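Local coordinates for superoxide dismutase (Candida albicans, PDB 4GUN), which probably converts superoxide into hydrogen peroxide and molecular oxygen with the help of a bound manganese ion, at residues S102-Q107 against A198-R203; A110-V115 against I119-S124; K106-V109 against S114-N117. The protein carries 2 engineered substitutions. All coordinates share one frame; numbering follows the deposited sequence.

How the contacts relate
All three contacts involve helix 103-112 of the C-terminal domain and lie on the same side of the chain's centre. In contact 1 the helix start meets the C-terminal helix 197-205; in contacts 2 and 3 its middle and end meet helix 115-127, which follows after a short turn. The centres of contacts 2 and 3 are about 6 Å apart; contact 1 lies about 10 Å from contact 3 and about 14 Å from contact 2. Contacts 2 and 3 share S114 and V115, and are joined by a probable hydrogen bond of 2.7 Å from N117 ND2 to Y112 O. None belongs to the manganese site of H32, H80, D170 and H174.

Contact 1. Residues S102-Q107 against A198-R203; sequences SALGKQ and AEAESR. With SO4 (sulfate ion), chain R.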
ATOM      1  N   SER A 102     -24.485  29.279  -6.453  1.00 15.74           N
ATOM      2  CA  SER A 102     -23.543  29.146  -5.329  1.00 14.54           C
ATOM      3  C   SER A 102     -22.162  28.835  -5.897  1.00 16.42           C
ATOM      4  O   SER A 102     -22.077  28.332  -7.030  1.00 15.78           O
ATOM      5  CB  SER A 102     -23.991  28.066  -4.337  1.00 17.63           C
ATOM      6  OG  SER A 102     -23.855  26.741  -4.831  1.00 20.69           O
ATOM      7  N   ALA A 103     -21.081  29.138  -5.137  1.00 12.22           N
ATOM      8  CA  ALA A 103     -19.695  28.872  -5.588  1.00 12.23           C
ATOM      9  C   ALA A 103     -19.489  27.418  -6.022  1.00 12.21           C
ATOM     10  O   ALA A 103     -18.908  27.173  -7.086  1.00 11.45           O
ATOM     11  CB  ALA A 103     -18.686  29.278  -4.514  1.00 13.19           C
ATOM     12  N   LEU A 104     -20.033  26.452  -5.246  1.00  8.55           N
ATOM     13  CA  LEU A 104     -19.948  25.028  -5.586  1.00  7.47           C
ATOM     14  C   LEU A 104     -20.741  24.724  -6.860  1.00 12.54           C
ATOM     15  O   LEU A 104     -20.212  24.062  -7.747  1.00 13.03           O
ATOM     16  CB  LEU A 104     -20.432  24.123  -4.420  1.00  6.83           C
ATOM     17  CG  LEU A 104     -20.536  22.620  -4.762  1.00 10.77           C
ATOM     18  CD1 LEU A 104     -19.177  21.998  -5.070  1.00  9.48           C
ATOM     19  CD2 LEU A 104     -21.311  21.848  -3.716  1.00 10.08           C
ATOM     20  N   GLY A 105     -21.993  25.193  -6.922  1.00 10.04           N
ATOM     21  CA  GLY A 105     -22.894  24.996  -8.058  1.00  9.94           C
ATOM     22  C   GLY A 105     -22.334  25.543  -9.352  1.00 13.27           C
ATOM     23  O   GLY A 105     -22.466  24.914 -10.402  1.00 12.35           O
ATOM     24  N   LYS A 106     -21.685  26.706  -9.271  1.00 10.96           N
ATOM     25  CA  LYS A 106     -21.008  27.367 -10.392  1.00 10.25           C
ATOM     26  C   LYS A 106     -19.826  26.502 -10.846  1.00 12.55           C
ATOM     27  O   LYS A 106     -19.626  26.336 -12.048  1.00 13.28           O
ATOM     28  CB  LYS A 106     -20.478  28.758  -9.968  1.00 11.62           C
ATOM     29  CG  LYS A 106     -21.466  29.896 -10.192  1.00 24.91           C
ATOM     30  CD  LYS A 106     -20.763  31.242 -10.431  1.00 32.87           C
ATOM     31  CE  LYS A 106     -20.417  31.971  -9.157  1.00 36.90           C
ATOM     32  NZ  LYS A 106     -19.686  33.235  -9.432  1.00 45.90           N
ATOM     33  N   GLN A 107     -19.058  25.943  -9.893  1.00  8.11           N
ATOM     34  CA  GLN A 107     -17.909  25.084 -10.217  1.00  7.89           C
ATOM     35  C   GLN A 107     -18.324  23.770 -10.895  1.00 12.03           C
ATOM     36  O   GLN A 107     -17.681  23.385 -11.864  1.00 12.13           O
ATOM     37  CB  GLN A 107     -16.995  24.859  -9.007  1.00  7.86           C
ATOM     38  CG  GLN A 107     -15.578  24.407  -9.390  1.00 10.32           C
ATOM     39  CD  GLN A 107     -14.735  25.475 -10.054  1.00 22.65           C
ATOM     40  OE1 GLN A 107     -14.925  26.677  -9.848  1.00 20.42           O
ATOM     41  NE2 GLN A 107     -13.752  25.053 -10.833  1.00 11.34           N
ATOM     42  N   ALA A 198     -26.622  21.132   0.522  1.00 10.76           N
ATOM     43  CA  ALA A 198     -26.485  22.429   1.197  1.00 11.24           C
ATOM     44  C   ALA A 198     -25.217  22.401   2.071  1.00 13.89           C
ATOM     45  O   ALA A 198     -24.521  23.416   2.179  1.00 12.57           O
ATOM     46  CB  ALA A 198     -27.711  22.731   2.044  1.00 12.54           C
ATOM     47  N   GLU A 199     -24.902  21.217   2.656  1.00  9.85           N
ATOM     48  CA  GLU A 199     -23.678  21.022   3.434  1.00  8.65           C
ATOM     49  C   GLU A 199     -22.477  21.108   2.496  1.00  9.23           C
ATOM     50  O   GLU A 199     -21.496  21.754   2.841  1.00  8.81           O
ATOM     51  CB  GLU A 199     -23.679  19.685   4.223  1.00  9.49           C
ATOM     52  CG  GLU A 199     -22.400  19.408   5.027  1.00 12.69           C
ATOM     53  CD  GLU A 199     -21.975  20.438   6.067  1.00 27.47           C
ATOM     54  OE1 GLU A 199     -22.860  21.141   6.600  1.00 22.00           O
ATOM     55  OE2 GLU A 199     -20.762  20.535   6.359  1.00 19.11           O
ATOM     56  N   ALA A 200     -22.580  20.489   1.302  1.00  6.53           N
ATOM     57  CA  ALA A 200     -21.540  20.498   0.283  1.00  5.94           C
ATOM     58  C   ALA A 200     -21.192  21.951  -0.131  1.00 10.72           C
ATOM     59  O   ALA A 200     -20.009  22.313  -0.213  1.00 10.47           O
ATOM     60  CB  ALA A 200     -22.009  19.681  -0.911  1.00  6.58           C
ATOM     61  N   GLU A 201     -22.233  22.791  -0.355  1.00  7.27           N
ATOM     62  CA  GLU A 201     -22.089  24.209  -0.700  1.00  7.56           C
ATOM     63  C   GLU A 201     -21.316  24.964   0.404  1.00 13.30           C
ATOM     64  O   GLU A 201     -20.387  25.717   0.108  1.00 12.55           O
ATOM     65  CB  GLU A 201     -23.475  24.862  -0.844  1.00  8.49           C
ATOM     66  CG  GLU A 201     -24.266  24.470  -2.070  1.00 12.53           C
ATOM     67  CD  GLU A 201     -25.627  25.134  -2.146  1.00 28.66           C
ATOM     68  OE1 GLU A 201     -25.844  26.159  -1.462  1.00 24.77           O
ATOM     69  OE2 GLU A 201     -26.492  24.608  -2.876  1.00 30.39           O
ATOM     70  N   SER A 202     -21.709  24.764   1.670  1.00 11.33           N
ATOM     71  CA  SER A 202     -21.058  25.403   2.816  1.00 10.39           C
ATOM     72  C   SER A 202     -19.576  24.988   2.904  1.00 14.15           C
ATOM     73  O   SER A 202     -18.721  25.845   3.146  1.00 14.71           O
ATOM     74  CB  SER A 202     -21.791  25.045   4.108  1.00 14.19           C
ATOM     75  OG  SER A 202     -21.194  25.687   5.220  1.00 25.16           O
ATOM     76  N   ARG A 203     -19.272  23.690   2.678  1.00  9.05           N
ATOM     77  CA  ARG A 203     -17.904  23.164   2.715  1.00  8.60           C
ATOM     78  C   ARG A 203     -17.009  23.802   1.663  1.00 13.00           C
ATOM     79  O   ARG A 203     -15.865  24.149   1.966  1.00 15.37           O
ATOM     80  CB  ARG A 203     -17.901  21.644   2.574  1.00  7.25           C
ATOM     81  CG  ARG A 203     -18.359  20.950   3.822  1.00 11.68           C
ATOM     82  CD  ARG A 203     -18.473  19.473   3.589  1.00  7.00           C
ATOM     83  NE  ARG A 203     -18.989  18.781   4.768  1.00  9.57           N
ATOM     84  CZ  ARG A 203     -19.369  17.511   4.776  1.00 12.60           C
ATOM     85  NH1 ARG A 203     -19.305  16.782   3.665  1.00  5.98           N
ATOM     86  NH2 ARG A 203     -19.865  16.972   5.873  1.00  3.43           N
TER
HETATM   87  S   SO4 R 302     -21.947  30.677  -1.510  1.00 49.32           S
HETATM   88  O1  SO4 R 302     -21.071  31.702  -0.945  1.00 49.99           O
HETATM   89  O2  SO4 R 302     -21.339  30.168  -2.725  1.00 47.14           O
HETATM   90  O3  SO4 R 302     -22.137  29.589  -0.545  1.00 50.59           O
HETATM   91  O4  SO4 R 302     -23.258  31.246  -1.832  1.00 51.07           O
HETATM   92  O   HOH W   1     -20.639  27.121  -2.460  1.00 13.24           O
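This is a helix-helix contact in the C-terminal domain: L104 and S102, at the start of helix 103-112, pack against A200 and E201 of the C-terminal helix 197-205. L104 supplies the apolar part. With CG anti to the backbone N (chi1 173°), its side chain runs across to the partner helix, where L104 CD2 touches A200 CB at 3.6 Å. L104 CD2 also rests on the A200-E201 peptide, 3.6 Å from E201 N, so one methyl meets both side chain and backbone of the partner helix. I166 of strand 163-170 packs against both L104 and A200.

Elsewhere the contact turns polar. S102 is the N-cap residue, its OG accepting from G105 N at 3.2 Å (N-H...O angle 157°). OG also hydrogen-bonds D99 O, so two hydrogen bonds hold the hydroxyl. E201 runs alongside it, its extended chain bringing CD to 3.6 Å from S102 OG, while OE2 bonds D99 N instead. Serine and glutamate are thus held next to each other by the same residue of the preceding loop.

The first N-H groups of the helix have other partners. A sulfate, probably from the crystallisation liquor, takes a nearly straight hydrogen bond of 2.6 Å from A103 N to its O2, a placement probably favoured by the positive end of the helix dipole. Next to it a water accepts from L104 N at 2.9 Å and also lies 2.9 Å from E201 O, bridging the two backbones. The sulfate is incidental to the fold; the lasting feature is a serine N-cap that starts helix 103-112 where it packs on the C-terminal helix of the iron/manganese superoxide dismutase C-terminal domain.

Contact 2. Residues A110-V115 against I119-S124; sequences AQYGSV and IDITNS
I119 N donates to V115 O at 2.8 Å with an N-H...O angle of 160°, the i to i+4 bond that builds the first turn of helix 115-127. The contact joins two successive helices of the C-terminal domain through a short turn at G113-S114: helix 103-112 ends at Y112, G113 leaves helical geometry with a positive phi of 86°, S114 takes the N-cap position, and the second helix sets off at once. Of its two apolar pairs, one spans the two helices and the other lies within helix 115-127.

In the spanning pair, the ring of buried Y112 brings CD1 to 3.6 Å from I121 CD1, and Y112 CE1 is almost as near to the same methyl at 3.8 Å. The methyl meets the ring obliquely. Although the backbones are well separated here, with the CA atoms of Y112 and I121 9.3 Å apart, both side chains point into the gap and bridge it. L147 packs on the tyrosine and V149 on the isoleucine, both from strand 146-153, so that the pair rests on the sheet. N143 of the second subunit packs on Y112 and its backbone O accepts from Q111 NE2, while Q142 of that subunit packs on I121, tying this corner to the assembly.

The other pair belongs to one helix. I119 carries CG1 beside its backbone N (chi1 -69°), which turns the chain back toward the helix start and against V115, whose own neighbours include H97 and P98 of the preceding loop. W192 packs on I119. V115 CG1 meets I119 CD1 at 3.8 Å, and I119 CG1 lies 3.3 Å from V115 O, beside the carbonyl oxygen that its own N-H binds.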
ATOM      1  N   ALA A 110     -19.352  24.633 -14.494  1.00 10.47           N
ATOM      2  CA  ALA A 110     -18.151  24.929 -15.290  1.00 11.31           C
ATOM      3  C   ALA A 110     -17.385  23.661 -15.678  1.00 15.39           C
ATOM      4  O   ALA A 110     -17.028  23.498 -16.843  1.00 15.25           O
ATOM      5  CB  ALA A 110     -17.233  25.874 -14.516  1.00 11.85           C
ATOM      6  N   GLN A 111     -17.139  22.767 -14.703  1.00 11.11           N
ATOM      7  CA  GLN A 111     -16.345  21.547 -14.897  1.00 10.03           C
ATOM      8  C   GLN A 111     -17.030  20.305 -15.443  1.00 12.27           C
ATOM      9  O   GLN A 111     -16.382  19.557 -16.167  1.00 10.57           O
ATOM     10  CB  GLN A 111     -15.640  21.185 -13.595  1.00 10.92           C
ATOM     11  CG  GLN A 111     -14.560  22.181 -13.184  1.00 14.84           C
ATOM     12  CD  GLN A 111     -13.735  21.647 -12.054  1.00 16.94           C
ATOM     13  OE1 GLN A 111     -13.762  22.176 -10.953  1.00 15.68           O
ATOM     14  NE2 GLN A 111     -13.001  20.574 -12.291  1.00  6.45           N
ATOM     15  N   TYR A 112     -18.278  20.020 -15.021  1.00  9.77           N
ATOM     16  CA  TYR A 112     -19.025  18.789 -15.370  1.00  9.63           C
ATOM     17  C   TYR A 112     -20.284  18.994 -16.199  1.00 16.32           C
ATOM     18  O   TYR A 112     -20.855  18.011 -16.678  1.00 16.80           O
ATOM     19  CB  TYR A 112     -19.396  18.008 -14.089  1.00  8.89           C
ATOM     20  CG  TYR A 112     -18.195  17.649 -13.243  1.00  8.19           C
ATOM     21  CD1 TYR A 112     -17.417  16.540 -13.544  1.00  9.85           C
ATOM     22  CD2 TYR A 112     -17.832  18.427 -12.143  1.00  7.62           C
ATOM     23  CE1 TYR A 112     -16.315  16.200 -12.767  1.00  9.30           C
ATOM     24  CE2 TYR A 112     -16.718  18.106 -11.368  1.00  7.32           C
ATOM     25  CZ  TYR A 112     -15.956  17.001 -11.693  1.00 12.69           C
ATOM     26  OH  TYR A 112     -14.861  16.674 -10.936  1.00 14.55           O
ATOM     27  N   GLY A 113     -20.724  20.244 -16.337  1.00 12.79           N
ATOM     28  CA  GLY A 113     -21.931  20.579 -17.085  1.00 11.66           C
ATOM     29  C   GLY A 113     -23.178  20.472 -16.231  1.00 15.75           C
ATOM     30  O   GLY A 113     -24.032  21.355 -16.281  1.00 14.29           O
ATOM     31  N   SER A 114     -23.266  19.399 -15.400  1.00 13.15           N
ATOM     32  CA  SER A 114     -24.411  19.097 -14.521  1.00 12.98           C
ATOM     33  C   SER A 114     -24.028  18.258 -13.322  1.00 14.92           C
ATOM     34  O   SER A 114     -23.011  17.552 -13.351  1.00 11.55           O
ATOM     35  CB  SER A 114     -25.492  18.341 -15.296  1.00 15.59           C
ATOM     36  OG  SER A 114     -25.011  17.095 -15.781  1.00 12.42           O
ATOM     37  N   VAL A 115     -24.886  18.306 -12.284  1.00 12.85           N
ATOM     38  CA  VAL A 115     -24.810  17.503 -11.057  1.00 14.55           C
ATOM     39  C   VAL A 115     -24.944  16.023 -11.447  1.00 17.86           C
ATOM     40  O   VAL A 115     -24.170  15.197 -10.952  1.00 16.74           O
ATOM     41  CB  VAL A 115     -25.909  17.912 -10.038  1.00 19.64           C
ATOM     42  CG1 VAL A 115     -25.810  17.091  -8.750  1.00 19.60           C
ATOM     43  CG2 VAL A 115     -25.807  19.388  -9.719  1.00 19.88           C
ATOM     44  N   ILE A 119     -22.485  13.054 -10.507  1.00 10.96           N
ATOM     45  CA  ILE A 119     -22.993  11.866  -9.784  1.00 11.23           C
ATOM     46  C   ILE A 119     -22.595  10.578 -10.553  1.00 16.42           C
ATOM     47  O   ILE A 119     -22.163   9.596  -9.925  1.00 14.90           O
ATOM     48  CB  ILE A 119     -24.530  11.988  -9.519  1.00 13.51           C
ATOM     49  CG1 ILE A 119     -24.826  13.098  -8.474  1.00 12.87           C
ATOM     50  CG2 ILE A 119     -25.143  10.637  -9.077  1.00 14.11           C
ATOM     51  CD1 ILE A 119     -26.335  13.386  -8.254  1.00 20.61           C
ATOM     52  N   ASP A 120     -22.696  10.607 -11.909  1.00 14.07           N
ATOM     53  CA  ASP A 120     -22.310   9.459 -12.757  1.00 13.19           C
ATOM     54  C   ASP A 120     -20.835   9.110 -12.606  1.00 16.23           C
ATOM     55  O   ASP A 120     -20.490   7.932 -12.496  1.00 14.87           O
ATOM     56  CB  ASP A 120     -22.625   9.716 -14.234  1.00 14.51           C
ATOM     57  CG  ASP A 120     -24.087   9.673 -14.596  1.00 24.01           C
ATOM     58  OD1 ASP A 120     -24.873   9.036 -13.845  1.00 23.41           O
ATOM     59  OD2 ASP A 120     -24.453  10.265 -15.631  1.00 28.96           O
ATOM     60  N   ILE A 121     -19.971  10.135 -12.611  1.00 13.68           N
ATOM     61  CA  ILE A 121     -18.523   9.987 -12.429  1.00 13.29           C
ATOM     62  C   ILE A 121     -18.223   9.408 -11.028  1.00 15.46           C
ATOM     63  O   ILE A 121     -17.454   8.450 -10.925  1.00 15.07           O
ATOM     64  CB  ILE A 121     -17.766  11.307 -12.739  1.00 16.12           C
ATOM     65  CG1 ILE A 121     -17.846  11.639 -14.240  1.00 15.51           C
ATOM     66  CG2 ILE A 121     -16.310  11.231 -12.284  1.00 17.01           C
ATOM     67  CD1 ILE A 121     -17.699  13.115 -14.568  1.00 14.61           C
ATOM     68  N   THR A 122     -18.869   9.944  -9.979  1.00 10.00           N
ATOM     69  CA  THR A 122     -18.702   9.437  -8.615  1.00  9.38           C
ATOM     70  C   THR A 122     -19.163   7.973  -8.488  1.00 12.15           C
ATOM     71  O   THR A 122     -18.499   7.176  -7.823  1.00 10.34           O
ATOM     72  CB  THR A 122     -19.413  10.334  -7.584  1.00 11.54           C
ATOM     73  OG1 THR A 122     -18.985  11.687  -7.747  1.00 13.27           O
ATOM     74  CG2 THR A 122     -19.139   9.893  -6.143  1.00 11.72           C
ATOM     75  N   ASN A 123     -20.304   7.634  -9.112  1.00 10.03           N
ATOM     76  CA  ASN A 123     -20.827   6.273  -9.056  1.00 11.17           C
ATOM     77  C   ASN A 123     -19.874   5.300  -9.746  1.00 16.22           C
ATOM     78  O   ASN A 123     -19.739   4.171  -9.273  1.00 16.15           O
ATOM     79  CB  ASN A 123     -22.252   6.191  -9.604  1.00 11.66           C
ATOM     80  CG  ASN A 123     -23.303   6.746  -8.678  1.00 21.51           C
ATOM     81  OD1 ASN A 123     -23.129   6.835  -7.458  1.00 13.36           O
ATOM     82  ND2 ASN A 123     -24.421   7.168  -9.246  1.00 15.58           N
ATOM     83  N   SER A 124     -19.168   5.768 -10.820  1.00 14.38           N
ATOM     84  CA  SER A 124     -18.157   4.994 -11.553  1.00 14.15           C
ATOM     85  C   SER A 124     -16.926   4.753 -10.662  1.00 13.46           C
ATOM     86  O   SER A 124     -16.393   3.649 -10.655  1.00 11.70           O
ATOM     87  CB  SER A 124     -17.768   5.680 -12.862  1.00 18.34           C
ATOM     88  OG  SER A 124     -18.614   5.253 -13.918  1.00 29.53           O
TER

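Contact 3. Residues K106-V109 against S114-N117; sequences KQIV and SVSN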
ATOM      1  N   LYS A 106     -21.685  26.706  -9.271  1.00 10.96           N
ATOM      2  CA  LYS A 106     -21.008  27.367 -10.392  1.00 10.25           C
ATOM      3  C   LYS A 106     -19.826  26.502 -10.846  1.00 12.55           C
ATOM      4  O   LYS A 106     -19.626  26.336 -12.048  1.00 13.28           O
ATOM      5  CB  LYS A 106     -20.478  28.758  -9.968  1.00 11.62           C
ATOM      6  CG  LYS A 106     -21.466  29.896 -10.192  1.00 24.91           C
ATOM      7  CD  LYS A 106     -20.763  31.242 -10.431  1.00 32.87           C
ATOM      8  CE  LYS A 106     -20.417  31.971  -9.157  1.00 36.90           C
ATOM      9  NZ  LYS A 106     -19.686  33.235  -9.432  1.00 45.90           N
ATOM     10  N   GLN A 107     -19.058  25.943  -9.893  1.00  8.11           N
ATOM     11  CA  GLN A 107     -17.909  25.084 -10.217  1.00  7.89           C
ATOM     12  C   GLN A 107     -18.324  23.770 -10.895  1.00 12.03           C
ATOM     13  O   GLN A 107     -17.681  23.385 -11.864  1.00 12.13           O
ATOM     14  CB  GLN A 107     -16.995  24.859  -9.007  1.00  7.86           C
ATOM     15  CG  GLN A 107     -15.578  24.407  -9.390  1.00 10.32           C
ATOM     16  CD  GLN A 107     -14.735  25.475 -10.054  1.00 22.65           C
ATOM     17  OE1 GLN A 107     -14.925  26.677  -9.848  1.00 20.42           O
ATOM     18  NE2 GLN A 107     -13.752  25.053 -10.833  1.00 11.34           N
ATOM     19  N   ILE A 108     -19.413  23.119 -10.410  1.00  9.51           N
ATOM     20  CA  ILE A 108     -19.977  21.885 -10.975  1.00  9.68           C
ATOM     21  C   ILE A 108     -20.357  22.124 -12.438  1.00 11.72           C
ATOM     22  O   ILE A 108     -20.009  21.313 -13.299  1.00 11.69           O
ATOM     23  CB  ILE A 108     -21.184  21.358 -10.140  1.00 12.42           C
ATOM     24  CG1 ILE A 108     -20.727  20.890  -8.725  1.00 12.52           C
ATOM     25  CG2 ILE A 108     -21.963  20.234 -10.892  1.00 12.02           C
ATOM     26  CD1 ILE A 108     -21.825  20.653  -7.751  1.00 16.20           C
ATOM     27  N   VAL A 109     -21.068  23.238 -12.701  1.00  7.29           N
ATOM     28  CA  VAL A 109     -21.531  23.615 -14.035  1.00  6.59           C
ATOM     29  C   VAL A 109     -20.342  23.865 -14.964  1.00 13.02           C
ATOM     30  O   VAL A 109     -20.296  23.306 -16.068  1.00 13.10           O
ATOM     31  CB  VAL A 109     -22.548  24.783 -13.996  1.00  7.86           C
ATOM     32  CG1 VAL A 109     -22.786  25.364 -15.390  1.00  7.65           C
ATOM     33  CG2 VAL A 109     -23.868  24.343 -13.355  1.00  6.70           C
ATOM     34  N   SER A 114     -23.266  19.399 -15.400  1.00 13.15           N
ATOM     35  CA  SER A 114     -24.411  19.097 -14.521  1.00 12.98           C
ATOM     36  C   SER A 114     -24.028  18.258 -13.322  1.00 14.92           C
ATOM     37  O   SER A 114     -23.011  17.552 -13.351  1.00 11.55           O
ATOM     38  CB  SER A 114     -25.492  18.341 -15.296  1.00 15.59           C
ATOM     39  OG  SER A 114     -25.011  17.095 -15.781  1.00 12.42           O
ATOM     40  N   VAL A 115     -24.886  18.306 -12.284  1.00 12.85           N
ATOM     41  CA  VAL A 115     -24.810  17.503 -11.057  1.00 14.55           C
ATOM     42  C   VAL A 115     -24.944  16.023 -11.447  1.00 17.86           C
ATOM     43  O   VAL A 115     -24.170  15.197 -10.952  1.00 16.74           O
ATOM     44  CB  VAL A 115     -25.909  17.912 -10.038  1.00 19.64           C
ATOM     45  CG1 VAL A 115     -25.810  17.091  -8.750  1.00 19.60           C
ATOM     46  CG2 VAL A 115     -25.807  19.388  -9.719  1.00 19.88           C
ATOM     47  N   SER A 116     -25.891  15.709 -12.370  1.00 12.21           N
ATOM     48  CA  SER A 116     -26.099  14.351 -12.843  1.00 12.55           C
ATOM     49  C   SER A 116     -24.828  13.733 -13.420  1.00 15.26           C
ATOM     50  O   SER A 116     -24.550  12.573 -13.124  1.00 15.04           O
ATOM     51  CB  SER A 116     -27.268  14.275 -13.818  1.00 15.60           C
ATOM     52  OG  SER A 116     -27.009  15.059 -14.968  1.00 25.89           O
ATOM     53  N   ASN A 117     -24.027  14.516 -14.184  1.00 10.49           N
ATOM     54  CA  ASN A 117     -22.769  14.040 -14.768  1.00  9.71           C
ATOM     55  C   ASN A 117     -21.727  13.783 -13.680  1.00 10.37           C
ATOM     56  O   ASN A 117     -21.004  12.794 -13.744  1.00 10.52           O
ATOM     57  CB  ASN A 117     -22.230  15.016 -15.833  1.00 16.27           C
ATOM     58  CG  ASN A 117     -21.055  14.481 -16.647  1.00 46.69           C
ATOM     59  OD1 ASN A 117     -20.905  13.270 -16.872  1.00 43.98           O
ATOM     60  ND2 ASN A 117     -20.208  15.382 -17.143  1.00 36.81           N
TER
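I108 reaches from helix 103-112 to the start of helix 115-127 through its branch methyl CG2, which rests on the S114-V115 peptide. I108 CG2 is 3.8 Å from S114 C and equally far from V115 N, so the methyl meets the peptide link itself. Against V115 the touch is lighter, I108 CG2 to V115 CG2 at 4.1 Å. The motif is a pair of successive helices joined by a short turn in the C-terminal domain, in which the middle of one helix packs on the first turn of the next, and the interface consists of apolar carbon meeting backbone and a valine methyl, with no hydrogen bond identified across it.

The torsion of I108 explains which branch does the work. CG1 lies anti to the carbonyl carbon (chi1 -67°), leaving CG2 anti to the backbone N and aimed at the second helix. One shell out, P98 of the preceding loop and L147 of strand 146-153 pack on I108. W197, at the start of helix 197-205, packs on V115 and brings the C-terminal helix to the same place.

Polar bonds further out tie the turn together. N117 sends its side-chain amide back to the end of the first helix, where ND2 donates to the carbonyl oxygen of Y112. S114, at the N-cap position, presents its peptide to I108 while its CB points away from that helix. S114 OG makes a hydrogen bond of 3.0 Å with S116 OG, a pairing in which either hydroxyl could be the donor.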